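Local structure of urea carboxylase (Thermus thermophilus, 3OEP) at residues 325-333 against 479-487; 254-265 against 289-297. The protein is of unknown function, a KipI-KipA homologue with cyclophilin-like domains, once misassigned as an allophanate hydrolase, and perhaps binds ATP. All coordinates share one frame; numbering follows the deposited sequence.

Contact 1 (325-333 against 479-487); sequences PRGPGVRGY and LLGQARPGV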
loop_
_atom_site.group_PDB
_atom_site.type_symbol
_atom_site.label_atom_id
_atom_site.label_comp_id
_atom_site.label_asym_id
_atom_site.label_seq_id
_atom_site.Cartn_x
_atom_site.Cartn_y
_atom_site.Cartn_z
ATOM N N PRO A 325 -17.634 11.788 17.338
ATOM C CA PRO A 325 -17.233 10.405 17.594
ATOM C C PRO A 325 -18.260 9.656 18.444
ATOM O O PRO A 325 -18.795 10.213 19.401
ATOM C CB PRO A 325 -15.902 10.558 18.333
ATOM C CG PRO A 325 -15.377 11.873 17.871
ATOM C CD PRO A 325 -16.576 12.743 17.714
ATOM N N ARG A 326 -18.547 8.409 18.083
ATOM C CA ARG A 326 -19.529 7.622 18.818
ATOM C C ARG A 326 -19.388 6.138 18.563
ATOM O O ARG A 326 -19.184 5.706 17.425
ATOM C CB ARG A 326 -20.953 8.037 18.446
ATOM C CG ARG A 326 -22.028 7.167 19.109
ATOM C CD ARG A 326 -23.381 7.825 19.097
ATOM N NE ARG A 326 -23.349 9.139 19.734
ATOM C CZ ARG A 326 -24.339 10.025 19.683
ATOM N NH1 ARG A 326 -25.466 9.742 19.034
ATOM N NH2 ARG A 326 -24.203 11.201 20.287
ATOM N N GLY A 327 -19.524 5.370 19.642
ATOM C CA GLY A 327 -19.686 3.931 19.561
ATOM C C GLY A 327 -18.436 3.218 19.113
ATOM O O GLY A 327 -17.351 3.812 19.089
ATOM N N PRO A 328 -18.581 1.930 18.761
ATOM C CA PRO A 328 -17.468 1.203 18.199
ATOM C C PRO A 328 -17.236 1.628 16.759
ATOM O O PRO A 328 -18.135 2.168 16.092
ATOM C CB PRO A 328 -17.929 -0.255 18.270
ATOM C CG PRO A 328 -19.395 -0.180 18.127
ATOM C CD PRO A 328 -19.809 1.112 18.790
ATOM N N GLY A 329 -16.027 1.382 16.290
ATOM C CA GLY A 329 -15.653 1.741 14.947
ATOM C C GLY A 329 -14.854 3.016 14.973
ATOM O O GLY A 329 -14.822 3.743 15.970
ATOM N N VAL A 330 -14.180 3.270 13.865
ATOM C CA VAL A 330 -13.304 4.414 13.758
ATOM C C VAL A 330 -13.327 5.081 12.401
ATOM O O VAL A 330 -12.776 6.158 12.274
ATOM C CB VAL A 330 -11.838 4.037 14.050
ATOM C CG1 VAL A 330 -11.688 3.566 15.480
ATOM C CG2 VAL A 330 -11.344 2.985 13.066
ATOM N N ARG A 331 -13.967 4.466 11.403
ATOM C CA ARG A 331 -13.791 4.892 10.014
ATOM C C ARG A 331 -15.119 5.190 9.331
ATOM O O ARG A 331 -15.985 4.328 9.216
ATOM C CB ARG A 331 -13.026 3.821 9.247
ATOM C CG ARG A 331 -12.466 4.253 7.905
ATOM C CD ARG A 331 -11.447 3.224 7.397
ATOM N NE ARG A 331 -10.428 2.966 8.418
ATOM C CZ ARG A 331 -9.281 3.624 8.563
ATOM N NH1 ARG A 331 -8.903 4.558 7.703
ATOM N NH2 ARG A 331 -8.477 3.304 9.567
ATOM N N GLY A 332 -15.254 6.428 8.874
ATOM C CA GLY A 332 -16.465 6.892 8.208
ATOM C C GLY A 332 -16.209 7.275 6.765
ATOM O O GLY A 332 -15.056 7.506 6.360
ATOM N N TYR A 333 -17.297 7.334 5.994
ATOM C CA TYR A 333 -17.283 7.696 4.581
ATOM C C TYR A 333 -18.334 8.752 4.281
ATOM O O TYR A 333 -19.467 8.661 4.750
ATOM C CB TYR A 333 -17.541 6.464 3.702
ATOM C CG TYR A 333 -16.426 5.483 3.854
ATOM C CD1 TYR A 333 -16.463 4.516 4.847
ATOM C CD2 TYR A 333 -15.280 5.590 3.068
ATOM C CE1 TYR A 333 -15.400 3.646 5.031
ATOM C CE2 TYR A 333 -14.214 4.727 3.244
ATOM C CZ TYR A 333 -14.276 3.760 4.220
ATOM O OH TYR A 333 -13.207 2.912 4.397
ATOM N N LEU A 479 -13.933 -5.694 8.759
ATOM C CA LEU A 479 -13.839 -5.516 10.201
ATOM C C LEU A 479 -12.530 -4.844 10.584
ATOM O O LEU A 479 -12.512 -3.969 11.448
ATOM C CB LEU A 479 -13.973 -6.856 10.930
ATOM C CG LEU A 479 -15.337 -7.541 10.855
ATOM C CD1 LEU A 479 -15.211 -8.982 11.334
ATOM C CD2 LEU A 479 -16.375 -6.792 11.674
ATOM N N LEU A 480 -11.438 -5.236 9.934
ATOM C CA LEU A 480 -10.132 -4.664 10.253
ATOM C C LEU A 480 -9.998 -3.219 9.781
ATOM O O LEU A 480 -9.155 -2.472 10.292
ATOM C CB LEU A 480 -9.012 -5.536 9.703
ATOM C CG LEU A 480 -8.987 -6.928 10.337
ATOM C CD1 LEU A 480 -7.852 -7.756 9.764
ATOM C CD2 LEU A 480 -8.885 -6.836 11.875
ATOM N N GLY A 481 -10.841 -2.826 8.825
ATOM C CA GLY A 481 -11.014 -1.423 8.467
ATOM C C GLY A 481 -11.614 -0.592 9.594
ATOM O O GLY A 481 -11.579 0.637 9.545
ATOM N N GLN A 482 -12.169 -1.260 10.607
ATOM C CA GLN A 482 -12.788 -0.597 11.752
ATOM C C GLN A 482 -12.074 -0.940 13.062
ATOM O O GLN A 482 -12.599 -0.674 14.145
ATOM C CB GLN A 482 -14.258 -1.004 11.836
ATOM C CG GLN A 482 -15.082 -0.552 10.629
ATOM C CD GLN A 482 -15.180 0.956 10.517
ATOM O OE1 GLN A 482 -14.950 1.684 11.491
ATOM N NE2 GLN A 482 -15.555 1.439 9.335
ATOM N N ALA A 483 -10.869 -1.496 12.953
ATOM C CA ALA A 483 -10.093 -1.884 14.129
ATOM C C ALA A 483 -9.585 -0.651 14.873
ATOM O O ALA A 483 -9.278 0.378 14.261
ATOM C CB ALA A 483 -8.919 -2.768 13.720
ATOM N N ARG A 484 -9.528 -0.764 16.195
ATOM C CA ARG A 484 -8.904 0.239 17.046
ATOM C C ARG A 484 -8.236 -0.465 18.225
ATOM O O ARG A 484 -8.579 -1.607 18.534
ATOM C CB ARG A 484 -9.941 1.254 17.524
ATOM C CG ARG A 484 -11.176 0.661 18.160
ATOM C CD ARG A 484 -12.248 1.738 18.372
ATOM N NE ARG A 484 -11.825 2.766 19.327
ATOM C CZ ARG A 484 -12.420 3.947 19.496
ATOM N NH1 ARG A 484 -13.479 4.295 18.761
ATOM N NH2 ARG A 484 -11.948 4.797 20.407
ATOM N N PRO A 485 -7.266 0.204 18.879
ATOM C CA PRO A 485 -6.586 -0.407 20.019
ATOM C C PRO A 485 -7.551 -0.950 21.068
ATOM O O PRO A 485 -8.516 -0.270 21.423
ATOM C CB PRO A 485 -5.765 0.752 20.596
ATOM C CG PRO A 485 -5.481 1.608 19.431
ATOM C CD PRO A 485 -6.728 1.544 18.582
ATOM N N GLY A 486 -7.303 -2.174 21.532
ATOM C CA GLY A 486 -8.109 -2.777 22.591
ATOM C C GLY A 486 -9.185 -3.737 22.122
ATOM O O GLY A 486 -9.710 -4.514 22.927
ATOM N N VAL A 487 -9.516 -3.696 20.835
ATOM C CA VAL A 487 -10.493 -4.637 20.278
ATOM C C VAL A 487 -9.955 -6.059 20.380
ATOM O O VAL A 487 -8.799 -6.332 20.034
ATOM C CB VAL A 487 -10.870 -4.297 18.819
ATOM C CG1 VAL A 487 -11.767 -5.404 18.219
ATOM C CG2 VAL A 487 -11.579 -2.933 18.762
HETATM O O HOH W 1 -13.992 -1.019 16.512
HETATM O O HOH W 2 -8.815 1.095 11.598
#

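Contact 2 (254-265 against 289-297); sequences DAPSARLANRLV and LVAAFAGYG. With SO4 (sulfate ion), chain E.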
loop_
_atom_site.group_PDB
_atom_site.type_symbol
_atom_site.label_atom_id
_atom_site.label_comp_id
_atom_site.label_asym_id
_atom_site.label_seq_id
_atom_site.Cartn_x
_atom_site.Cartn_y
_atom_site.Cartn_z
ATOM N N ASP A 254 -12.690 0.105 4.595
ATOM C CA ASP A 254 -13.958 -0.597 4.790
ATOM C C ASP A 254 -14.766 -0.393 3.508
ATOM O O ASP A 254 -15.554 0.547 3.388
ATOM C CB ASP A 254 -14.660 -0.050 6.041
ATOM C CG ASP A 254 -16.079 -0.589 6.241
ATOM O OD1 ASP A 254 -16.552 -1.474 5.489
ATOM O OD2 ASP A 254 -16.730 -0.086 7.177
ATOM N N ALA A 255 -14.527 -1.268 2.533
ATOM C CA ALA A 255 -15.078 -1.095 1.187
ATOM C C ALA A 255 -16.609 -1.180 1.132
ATOM O O ALA A 255 -17.242 -0.398 0.418
ATOM C CB ALA A 255 -14.441 -2.095 0.214
ATOM N N PRO A 256 -17.223 -2.118 1.881
ATOM C CA PRO A 256 -18.690 -2.153 1.845
ATOM C C PRO A 256 -19.349 -0.848 2.314
ATOM O O PRO A 256 -20.376 -0.435 1.759
ATOM C CB PRO A 256 -19.038 -3.305 2.787
ATOM C CG PRO A 256 -17.852 -4.204 2.725
ATOM C CD PRO A 256 -16.659 -3.308 2.547
ATOM N N SER A 257 -18.763 -0.203 3.316
ATOM C CA SER A 257 -19.284 1.081 3.783
ATOM C C SER A 257 -19.115 2.164 2.728
ATOM O O SER A 257 -20.031 2.968 2.512
ATOM C CB SER A 257 -18.628 1.495 5.098
ATOM O OG SER A 257 -19.016 0.599 6.121
ATOM N N ALA A 258 -17.957 2.184 2.065
ATOM C CA ALA A 258 -17.715 3.146 0.989
ATOM C C ALA A 258 -18.718 2.955 -0.147
ATOM O O ALA A 258 -19.302 3.918 -0.660
ATOM C CB ALA A 258 -16.288 3.017 0.455
ATOM N N ARG A 259 -18.908 1.705 -0.551
ATOM C CA ARG A 259 -19.845 1.391 -1.619
ATOM C C ARG A 259 -21.275 1.797 -1.256
ATOM O O ARG A 259 -22.001 2.308 -2.108
ATOM C CB ARG A 259 -19.769 -0.095 -1.981
ATOM C CG ARG A 259 -18.475 -0.462 -2.705
ATOM C CD ARG A 259 -18.587 -1.799 -3.427
ATOM N NE ARG A 259 -18.482 -2.934 -2.513
ATOM C CZ ARG A 259 -17.337 -3.465 -2.083
ATOM N NH1 ARG A 259 -16.164 -2.967 -2.466
ATOM N NH2 ARG A 259 -17.365 -4.505 -1.254
ATOM N N LEU A 260 -21.665 1.582 0.003
ATOM C CA LEU A 260 -22.996 1.961 0.480
ATOM C C LEU A 260 -23.214 3.475 0.396
ATOM O O LEU A 260 -24.261 3.932 -0.076
ATOM C CB LEU A 260 -23.226 1.477 1.918
ATOM C CG LEU A 260 -24.579 1.849 2.546
ATOM C CD1 LEU A 260 -25.722 1.404 1.655
ATOM C CD2 LEU A 260 -24.721 1.260 3.939
ATOM N N ALA A 261 -22.237 4.243 0.872
ATOM C CA ALA A 261 -22.304 5.704 0.794
ATOM C C ALA A 261 -22.516 6.181 -0.643
ATOM O O ALA A 261 -23.392 7.000 -0.908
ATOM C CB ALA A 261 -21.044 6.332 1.392
ATOM N N ASN A 262 -21.728 5.649 -1.575
ATOM C CA ASN A 262 -21.869 6.016 -2.984
ATOM C C ASN A 262 -23.215 5.629 -3.570
ATOM O O ASN A 262 -23.826 6.406 -4.299
ATOM C CB ASN A 262 -20.744 5.406 -3.825
ATOM C CG ASN A 262 -19.538 6.319 -3.926
ATOM O OD1 ASN A 262 -19.676 7.544 -3.942
ATOM N ND2 ASN A 262 -18.346 5.729 -4.001
ATOM N N ARG A 263 -23.679 4.428 -3.249
ATOM C CA ARG A 263 -24.949 3.954 -3.777
ATOM C C ARG A 263 -26.139 4.769 -3.264
ATOM O O ARG A 263 -27.115 4.973 -3.995
ATOM C CB ARG A 263 -25.114 2.463 -3.494
ATOM C CG ARG A 263 -24.252 1.621 -4.432
ATOM C CD ARG A 263 -24.064 0.209 -3.929
ATOM N NE ARG A 263 -23.268 -0.595 -4.858
ATOM C CZ ARG A 263 -22.626 -1.720 -4.538
ATOM N NH1 ARG A 263 -22.658 -2.198 -3.296
ATOM N NH2 ARG A 263 -21.932 -2.369 -5.467
ATOM N N LEU A 264 -26.044 5.273 -2.035
ATOM C CA LEU A 264 -27.107 6.105 -1.466
ATOM C C LEU A 264 -27.330 7.410 -2.232
ATOM O O LEU A 264 -28.440 7.928 -2.240
ATOM C CB LEU A 264 -26.824 6.418 0.004
ATOM C CG LEU A 264 -27.056 5.253 0.960
ATOM C CD1 LEU A 264 -26.340 5.507 2.289
ATOM C CD2 LEU A 264 -28.563 5.030 1.162
ATOM N N VAL A 265 -26.284 7.928 -2.869
ATOM C CA VAL A 265 -26.397 9.151 -3.664
ATOM C C VAL A 265 -26.345 8.891 -5.175
ATOM O O VAL A 265 -26.088 9.805 -5.964
ATOM C CB VAL A 265 -25.335 10.182 -3.260
ATOM C CG1 VAL A 265 -25.540 10.594 -1.808
ATOM C CG2 VAL A 265 -23.908 9.643 -3.491
ATOM N N LEU A 289 -26.013 20.414 -1.710
ATOM C CA LEU A 289 -25.547 19.070 -2.038
ATOM C C LEU A 289 -26.489 18.025 -1.480
ATOM O O LEU A 289 -27.182 18.269 -0.493
ATOM C CB LEU A 289 -24.166 18.814 -1.410
ATOM C CG LEU A 289 -23.013 19.684 -1.885
ATOM C CD1 LEU A 289 -21.808 19.523 -0.965
ATOM C CD2 LEU A 289 -22.652 19.342 -3.326
ATOM N N VAL A 290 -26.502 16.860 -2.118
ATOM C CA VAL A 290 -27.026 15.669 -1.492
ATOM C C VAL A 290 -25.826 14.782 -1.215
ATOM O O VAL A 290 -25.033 14.478 -2.113
ATOM C CB VAL A 290 -28.081 14.972 -2.342
ATOM C CG1 VAL A 290 -28.478 13.631 -1.720
ATOM C CG2 VAL A 290 -29.300 15.873 -2.470
ATOM N N ALA A 291 -25.664 14.435 0.054
ATOM C CA ALA A 291 -24.525 13.663 0.513
ATOM C C ALA A 291 -25.011 12.464 1.311
ATOM O O ALA A 291 -26.170 12.409 1.722
ATOM C CB ALA A 291 -23.602 14.552 1.372
ATOM N N ALA A 292 -24.134 11.489 1.517
ATOM C CA ALA A 292 -24.470 10.336 2.343
ATOM C C ALA A 292 -23.299 9.973 3.230
ATOM O O ALA A 292 -22.143 10.052 2.811
ATOM C CB ALA A 292 -24.859 9.145 1.485
ATOM N N PHE A 293 -23.628 9.577 4.456
ATOM C CA PHE A 293 -22.668 9.185 5.460
ATOM C C PHE A 293 -22.853 7.697 5.740
ATOM O O PHE A 293 -23.977 7.227 5.918
ATOM C CB PHE A 293 -22.881 10.020 6.726
ATOM C CG PHE A 293 -22.099 9.539 7.908
ATOM C CD1 PHE A 293 -22.733 9.300 9.123
ATOM C CD2 PHE A 293 -20.735 9.307 7.809
ATOM C CE1 PHE A 293 -22.016 8.849 10.218
ATOM C CE2 PHE A 293 -20.011 8.852 8.904
ATOM C CZ PHE A 293 -20.657 8.619 10.107
ATOM N N ALA A 294 -21.754 6.947 5.715
ATOM C CA ALA A 294 -21.787 5.519 6.009
ATOM C C ALA A 294 -20.510 5.129 6.742
ATOM O O ALA A 294 -19.573 5.922 6.836
ATOM C CB ALA A 294 -21.955 4.696 4.732
ATOM N N GLY A 295 -20.482 3.906 7.259
ATOM C CA GLY A 295 -19.374 3.455 8.091
ATOM C C GLY A 295 -19.717 3.548 9.560
ATOM O O GLY A 295 -20.893 3.515 9.940
ATOM N N TYR A 296 -18.687 3.656 10.393
ATOM C CA TYR A 296 -18.846 3.530 11.835
ATOM C C TYR A 296 -17.953 4.513 12.572
ATOM O O TYR A 296 -17.096 5.151 11.976
ATOM C CB TYR A 296 -18.511 2.099 12.278
ATOM C CG TYR A 296 -19.276 1.047 11.511
ATOM C CD1 TYR A 296 -20.501 0.577 11.965
ATOM C CD2 TYR A 296 -18.778 0.530 10.316
ATOM C CE1 TYR A 296 -21.211 -0.374 11.249
ATOM C CE2 TYR A 296 -19.477 -0.416 9.598
ATOM C CZ TYR A 296 -20.690 -0.869 10.068
ATOM O OH TYR A 296 -21.379 -1.810 9.346
ATOM N N GLY A 297 -18.185 4.646 13.875
ATOM C CA GLY A 297 -17.330 5.465 14.721
ATOM C C GLY A 297 -17.776 6.899 14.916
ATOM O O GLY A 297 -17.176 7.621 15.711
HETATM S S SO4 E . -22.300 -0.253 -8.710
HETATM O O1 SO4 E . -23.122 0.498 -7.764
HETATM O O2 SO4 E . -21.644 -1.359 -8.013
HETATM O O3 SO4 E . -21.288 0.620 -9.304
HETATM O O4 SO4 E . -23.157 -0.788 -9.767
HETATM O O HOH W 3 -20.693 -1.805 6.845
#

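Contact 1 (325-333 against 479-487)
The side-chain amide of Gln482 reads the backbone of Val330 and Arg331 with both of its ends. Its OE1 accepts two N-H groups: Val330 N, 3.0 Å from OE1, lies almost in line with the carbonyl (C=O...N 175°), while Arg331 N comes in well off that axis, somewhat tilted from the plane. In return NE2 donates to Arg331 O at 2.9 Å, nearly straight and within the amide plane. Three bonds thus fix the amide's rotation; a bend at chi2 (-65°) brings it there. It pairs with both N and O of Arg331, much as a neighbouring strand's peptide would.

Two arginines add bonds from opposite segments. Arg331 NE gives an in-plane bond of 2.8 Å to Gly481 O, and Arg484 NH1 donates to Gly329 O at 3.1 Å, less straight (N-H...O 139°). A water accepts from Arg331 NH2 and lies within bonding distance of Ala483 O, one of several acceptors competing for its protons.

Van der Waals contact centres on Val330: CG1 lies 3.5 Å from Arg484 CD, the side chains crossing at a slant, while CG2 touches Ala483 O. At Gly329 a beta-carbon would press on Gln482 OE1.

Within the range matching carboxyltransferase subdomains A and B, the contact ties a type I turn (Leu480 to Ala483) by helix 477-480 to the start of strand 331-336. Glu275 of strand 273-277 salt-bridges Arg331 NH1; Leu479 and Leu480 pack on strand 390-396.

Contact 2 (254-265 against 289-297)
Val290 meets Val265 near the C-terminal end of helix 255-264, their CG1 atoms 4.2 Å apart, where the strand begins its antiparallel run under the helix (163°). Val265 CG1, anti to its own carbonyl carbon (chi1 -62°), also leans on the backbone of Ala291. Ala292 points its methyl at the helix: CB sits 3.5 Å from Ala261 O and touches Leu264 CB and Val265 CG1. Phe293 turns to the other face of the sheet, toward Phe323. Ala294 CB packs 3.4 Å from Ser257 O and 3.8 Å from Ala261 CB. The small side chains of Ala261, Ala292 and Ala294 are consistent with the 6.8 Å approach of the axes.

At Gly295 the CA lies 3.5 Å from Ser257 OG. Tyr296 presents its ring edge to Asp254, whose OD2 is 3.7 Å from CE2, carboxylate and ring nearly coplanar; its OH bonds Arg384 O and, through a water, Ser257 OG.

Asp254 is the N-cap: OD1 accepts weakly from Ser257 N, and OD2 takes a 2.6 Å bond from Ser257 OG, 47° above the carboxylate plane, and another from Gln482 NE2. Replaced by alanine, the cap would lose its carboxylate, which would probably leave the Ser257 hydroxyl and N-H without this partner and free the Gln482 amide from one tie. On the helix's outer side, Arg263 NE and NH2 donate nearly straight to the sulfate. Helix and strand themselves rely on methyl packing; their polar links, a water bridge included, gather at the capped end.

Contacts 1 and 2 have centres about 15 Å apart and share one sheet, in which strands 331-336 and 289-295 are antiparallel neighbours. Tyr333 N lies 2.8 Å from Ala294 O and Arg326 N 2.9 Å from Gly297 O, both probable hydrogen bonds. Asp254 joins the two sites through side chains as well: Gln482 NE2 of contact 1 donates to its OD2, Tyr333 OH bonds its backbone N, and NE2 also packs 3.5 Å from Tyr296 CD2. The helix cap and the turn by helix 477-480 therefore share one polar cluster. No active site is established here; the sulfate on Arg263, probably from the crystallisation liquor, is also bonded by Ala269 N.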